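Putative lipoprotein (Parabacteroides distasonis, PDB 4FVS) is of unknown function but, as a putative exported lipoprotein of the LolA/LolB clan, probably binds lipid or a similar hydrophobic ligand. Local coordinates at residues G25-E37 with E46-G58. Numbering follows the deposited sequence.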
loop_
_atom_site.group_PDB
_atom_site.type_symbol
_atom_site.label_atom_id
_atom_site.label_comp_id
_atom_site.label_asym_id
_atom_site.label_seq_id
_atom_site.Cartn_x
_atom_site.Cartn_y
_atom_site.Cartn_z
ATOM N N GLY A 25 17.521 1.749 -9.266
ATOM C CA GLY A 25 16.777 2.944 -9.630
ATOM C C GLY A 25 16.082 2.898 -10.975
ATOM O O GLY A 25 15.640 3.936 -11.464
ATOM N N ASN A 26 15.968 1.710 -11.579
ATOM C CA ASN A 26 15.295 1.559 -12.867
ATOM C C ASN A 26 13.807 1.393 -12.689
ATOM O O ASN A 26 13.370 0.576 -11.867
ATOM C CB ASN A 26 15.825 0.354 -13.643
ATOM C CG ASN A 26 17.269 0.377 -13.938
ATOM O OD1 ASN A 26 17.989 -0.565 -13.582
ATOM N ND2 ASN A 26 17.704 1.449 -14.596
ATOM N N LEU A 27 13.027 2.111 -13.514
ATOM C CA LEU A 27 11.570 2.064 -13.477
ATOM C C LEU A 27 11.095 0.671 -13.821
ATOM O O LEU A 27 11.546 0.072 -14.798
ATOM C CB LEU A 27 10.965 3.111 -14.423
ATOM C CG LEU A 27 9.445 3.235 -14.417
ATOM C CD1 LEU A 27 8.912 3.757 -13.081
ATOM C CD2 LEU A 27 8.985 4.105 -15.532
ATOM N N GLN A 28 10.221 0.148 -12.974
ATOM C CA GLN A 28 9.634 -1.180 -13.099
ATOM C C GLN A 28 8.129 -1.096 -13.401
ATOM O O GLN A 28 7.621 -1.878 -14.212
ATOM C CB GLN A 28 9.866 -1.992 -11.794
ATOM C CG GLN A 28 11.334 -2.302 -11.458
ATOM C CD GLN A 28 11.910 -3.386 -12.330
ATOM O OE1 GLN A 28 12.743 -3.137 -13.221
ATOM N NE2 GLN A 28 11.460 -4.612 -12.094
ATOM N N SER A 29 7.418 -0.167 -12.717
ATOM C CA SER A 29 5.978 -0.011 -12.835
ATOM C C SER A 29 5.518 1.417 -12.566
ATOM O O SER A 29 6.101 2.144 -11.766
ATOM C CB SER A 29 5.266 -0.962 -11.863
ATOM O OG SER A 29 5.609 -0.771 -10.493
ATOM N N VAL A 30 4.435 1.794 -13.235
ATOM C CA VAL A 30 3.743 3.075 -13.067
ATOM C C VAL A 30 2.368 2.761 -12.442
ATOM O O VAL A 30 1.641 1.898 -12.946
ATOM C CB VAL A 30 3.638 3.875 -14.381
ATOM C CG1 VAL A 30 2.955 5.220 -14.153
ATOM C CG2 VAL A 30 5.019 4.063 -15.006
HETATM N N MSE A 31 2.047 3.408 -11.317
HETATM C CA MSE A 31 0.794 3.160 -10.617
HETATM C C MSE A 31 -0.026 4.434 -10.588
HETATM O O MSE A 31 0.327 5.378 -9.860
HETATM C CB MSE A 31 1.080 2.625 -9.228
HETATM C CG MSE A 31 1.853 1.310 -9.288
HETATM SE SE MSE A 31 2.618 0.693 -7.652
HETATM C CE MSE A 31 4.049 2.093 -7.472
ATOM N N SER A 32 -1.092 4.475 -11.434
ATOM C CA SER A 32 -1.954 5.634 -11.572
ATOM C C SER A 32 -3.265 5.417 -10.856
ATOM O O SER A 32 -3.897 4.373 -11.023
ATOM C CB SER A 32 -2.196 5.945 -13.034
ATOM O OG SER A 32 -0.947 6.089 -13.681
ATOM N N TYR A 33 -3.669 6.401 -10.051
ATOM C CA TYR A 33 -4.885 6.330 -9.254
ATOM C C TYR A 33 -5.772 7.524 -9.455
ATOM O O TYR A 33 -5.312 8.574 -9.909
ATOM C CB TYR A 33 -4.551 6.257 -7.758
ATOM C CG TYR A 33 -3.736 5.082 -7.278
ATOM C CD1 TYR A 33 -2.353 5.053 -7.444
ATOM C CD2 TYR A 33 -4.316 4.081 -6.506
ATOM C CE1 TYR A 33 -1.585 3.991 -6.952
ATOM C CE2 TYR A 33 -3.559 3.019 -6.003
ATOM C CZ TYR A 33 -2.190 2.989 -6.213
ATOM O OH TYR A 33 -1.456 1.960 -5.690
ATOM N N GLN A 34 -7.041 7.377 -9.057
ATOM C CA GLN A 34 -8.024 8.441 -9.101
ATOM C C GLN A 34 -9.183 8.190 -8.125
ATOM O O GLN A 34 -9.774 7.116 -8.153
ATOM C CB GLN A 34 -8.578 8.635 -10.508
ATOM C CG GLN A 34 -9.476 9.862 -10.545
ATOM C CD GLN A 34 -10.151 10.053 -11.851
ATOM O OE1 GLN A 34 -10.588 9.095 -12.498
ATOM N NE2 GLN A 34 -10.319 11.310 -12.214
ATOM N N VAL A 35 -9.534 9.197 -7.307
ATOM C CA VAL A 35 -10.683 9.121 -6.400
ATOM C C VAL A 35 -11.963 9.166 -7.249
ATOM O O VAL A 35 -12.248 10.187 -7.873
ATOM C CB VAL A 35 -10.675 10.228 -5.319
ATOM C CG1 VAL A 35 -11.931 10.158 -4.460
ATOM C CG2 VAL A 35 -9.421 10.151 -4.459
ATOM N N ASP A 36 -12.696 8.054 -7.293
ATOM C CA ASP A 36 -13.916 7.947 -8.075
ATOM C C ASP A 36 -15.122 8.442 -7.256
ATOM O O ASP A 36 -15.877 9.268 -7.762
ATOM C CB ASP A 36 -14.122 6.500 -8.562
ATOM C CG ASP A 36 -15.085 6.315 -9.730
ATOM O OD1 ASP A 36 -15.730 7.315 -10.150
ATOM O OD2 ASP A 36 -15.186 5.177 -10.236
ATOM N N GLU A 37 -15.297 7.966 -6.003
ATOM C CA GLU A 37 -16.415 8.375 -5.144
ATOM C C GLU A 37 -15.982 8.604 -3.685
ATOM O O GLU A 37 -15.150 7.875 -3.157
ATOM C CB GLU A 37 -17.565 7.343 -5.175
ATOM C CG GLU A 37 -18.377 7.303 -6.466
ATOM C CD GLU A 37 -19.076 8.580 -6.910
ATOM O OE1 GLU A 37 -19.591 9.321 -6.040
ATOM O OE2 GLU A 37 -19.137 8.820 -8.139
ATOM N N GLU A 46 -15.952 7.327 3.693
ATOM C CA GLU A 46 -15.596 6.183 2.851
ATOM C C GLU A 46 -15.161 6.710 1.484
ATOM O O GLU A 46 -15.800 7.614 0.951
ATOM C CB GLU A 46 -16.755 5.181 2.739
ATOM C CG GLU A 46 -16.328 3.817 2.218
ATOM C CD GLU A 46 -17.227 2.631 2.542
ATOM O OE1 GLU A 46 -18.352 2.841 3.055
ATOM O OE2 GLU A 46 -16.793 1.482 2.290
ATOM N N VAL A 47 -14.039 6.214 0.955
ATOM C CA VAL A 47 -13.496 6.657 -0.337
ATOM C C VAL A 47 -13.227 5.438 -1.218
ATOM O O VAL A 47 -12.666 4.447 -0.747
ATOM C CB VAL A 47 -12.218 7.533 -0.167
ATOM C CG1 VAL A 47 -11.477 7.731 -1.487
ATOM C CG2 VAL A 47 -12.553 8.883 0.446
ATOM N N GLU A 48 -13.638 5.513 -2.493
ATOM C CA GLU A 48 -13.386 4.467 -3.472
ATOM C C GLU A 48 -12.542 5.067 -4.617
ATOM O O GLU A 48 -12.956 6.036 -5.248
ATOM C CB GLU A 48 -14.696 3.827 -3.987
ATOM C CG GLU A 48 -14.431 2.579 -4.816
ATOM C CD GLU A 48 -15.557 1.679 -5.260
ATOM O OE1 GLU A 48 -15.956 0.864 -4.405
ATOM O OE2 GLU A 48 -15.766 1.544 -6.489
ATOM N N ALA A 49 -11.363 4.503 -4.858
ATOM C CA ALA A 49 -10.467 4.959 -5.910
ATOM C C ALA A 49 -10.166 3.862 -6.927
ATOM O O ALA A 49 -10.117 2.689 -6.560
ATOM C CB ALA A 49 -9.171 5.448 -5.300
ATOM N N ASP A 50 -9.986 4.253 -8.206
ATOM C CA ASP A 50 -9.593 3.361 -9.297
ATOM C C ASP A 50 -8.100 3.389 -9.455
ATOM O O ASP A 50 -7.480 4.420 -9.188
ATOM C CB ASP A 50 -10.265 3.727 -10.632
ATOM C CG ASP A 50 -11.695 3.273 -10.725
ATOM O OD1 ASP A 50 -11.924 2.047 -10.735
ATOM O OD2 ASP A 50 -12.587 4.144 -10.836
ATOM N N TYR A 51 -7.506 2.256 -9.862
ATOM C CA TYR A 51 -6.070 2.203 -10.094
ATOM C C TYR A 51 -5.792 1.478 -11.388
ATOM O O TYR A 51 -6.570 0.621 -11.800
ATOM C CB TYR A 51 -5.309 1.567 -8.916
ATOM C CG TYR A 51 -5.533 0.085 -8.703
ATOM C CD1 TYR A 51 -4.816 -0.859 -9.431
ATOM C CD2 TYR A 51 -6.377 -0.376 -7.692
ATOM C CE1 TYR A 51 -4.982 -2.224 -9.214
ATOM C CE2 TYR A 51 -6.548 -1.745 -7.463
ATOM C CZ TYR A 51 -5.844 -2.666 -8.227
ATOM O OH TYR A 51 -5.995 -4.021 -8.024
ATOM N N VAL A 52 -4.692 1.858 -12.047
ATOM C CA VAL A 52 -4.182 1.243 -13.271
ATOM C C VAL A 52 -2.686 1.113 -13.116
ATOM O O VAL A 52 -1.993 2.117 -12.974
ATOM C CB VAL A 52 -4.551 1.966 -14.596
ATOM C CG1 VAL A 52 -4.193 1.098 -15.806
ATOM C CG2 VAL A 52 -6.036 2.331 -14.641
ATOM N N TYR A 53 -2.199 -0.120 -13.079
ATOM C CA TYR A 53 -0.780 -0.396 -12.993
ATOM C C TYR A 53 -0.323 -0.735 -14.404
ATOM O O TYR A 53 -0.912 -1.612 -15.046
ATOM C CB TYR A 53 -0.461 -1.520 -11.976
ATOM C CG TYR A 53 -0.827 -1.283 -10.518
ATOM C CD1 TYR A 53 -1.257 -0.035 -10.074
ATOM C CD2 TYR A 53 -0.711 -2.303 -9.574
ATOM C CE1 TYR A 53 -1.568 0.191 -8.728
ATOM C CE2 TYR A 53 -1.055 -2.101 -8.232
ATOM C CZ TYR A 53 -1.467 -0.844 -7.807
ATOM O OH TYR A 53 -1.780 -0.647 -6.469
ATOM N N THR A 54 0.632 0.050 -14.931
ATOM C CA THR A 54 1.184 -0.114 -16.279
ATOM C C THR A 54 2.664 -0.328 -16.177
ATOM O O THR A 54 3.264 0.106 -15.195
ATOM C CB THR A 54 0.875 1.097 -17.177
ATOM O OG1 THR A 54 1.373 2.286 -16.563
ATOM C CG2 THR A 54 -0.607 1.234 -17.512
ATOM N N ASN A 55 3.279 -0.968 -17.164
ATOM C CA ASN A 55 4.726 -1.106 -17.097
ATOM C C ASN A 55 5.338 0.126 -17.830
ATOM O O ASN A 55 4.582 0.958 -18.357
ATOM C CB ASN A 55 5.225 -2.476 -17.614
ATOM C CG ASN A 55 4.655 -2.893 -18.918
ATOM O OD1 ASN A 55 4.742 -2.175 -19.926
ATOM N ND2 ASN A 55 4.075 -4.079 -18.917
ATOM N N PRO A 56 6.671 0.327 -17.791
ATOM C CA PRO A 56 7.251 1.551 -18.367
ATOM C C PRO A 56 6.863 1.869 -19.818
ATOM O O PRO A 56 6.818 3.060 -20.155
ATOM C CB PRO A 56 8.744 1.274 -18.282
ATOM C CG PRO A 56 8.870 0.444 -17.063
ATOM C CD PRO A 56 7.726 -0.494 -17.161
ATOM N N SER A 57 6.584 0.843 -20.667
ATOM C CA SER A 57 6.171 1.065 -22.076
ATOM C C SER A 57 4.764 1.652 -22.146
ATOM O O SER A 57 4.463 2.337 -23.113
ATOM C CB SER A 57 6.225 -0.229 -22.891
ATOM O OG SER A 57 5.351 -1.237 -22.400
ATOM N N GLY A 58 3.930 1.345 -21.141
ATOM C CA GLY A 58 2.561 1.826 -21.026
ATOM C C GLY A 58 1.488 0.757 -21.062
ATOM O O GLY A 58 0.319 1.083 -20.875
#
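Y33 and Y53 both set CG opposite their own carbonyl carbon (chi1 -61° and -62°), which swings the two rings off the same face of the hairpin of strands 27-41 and 44-54 until their hydroxyls meet, OH of Y33 to OH of Y53 at 2.7 Å. S84 OG is hydrogen-bonded to the Y53 hydroxyl. A phenylalanine in place of Y33 would probably keep much of the ring packing but cost the Y53 hydroxyl its Y33 partner, leaving it to S84. The rings form an offset edge-to-face pair, the edge of Y53 toward the face of Y33, with planes 65° apart. M31, a selenomethionine, lays its chain over one face of the Y53 ring: CG gives a CH-pi contact and SE a Met-aromatic one, 4.4 Å from the ring centroid. CD1 of Y51 reaches the opposite face of Y53, while CB of Y51 packs on CD2 of Y33 at 3.6 Å. W16, on neighbouring strand 15-22, stacks on Y33. The backbones pair antiparallel through V30–T54, S32–V52 and Q34–D50; farther on, a classic beta bulge lets E48 O accept from both D36 N (2.9 Å) and E37 N (3.1 Å). The hairpin thus carries a buried aromatic, hydroxyl-bearing face backed by a mixed, mostly polar and more exposed one, where V30 and V52 sit among S32, Q34, D50 and T54.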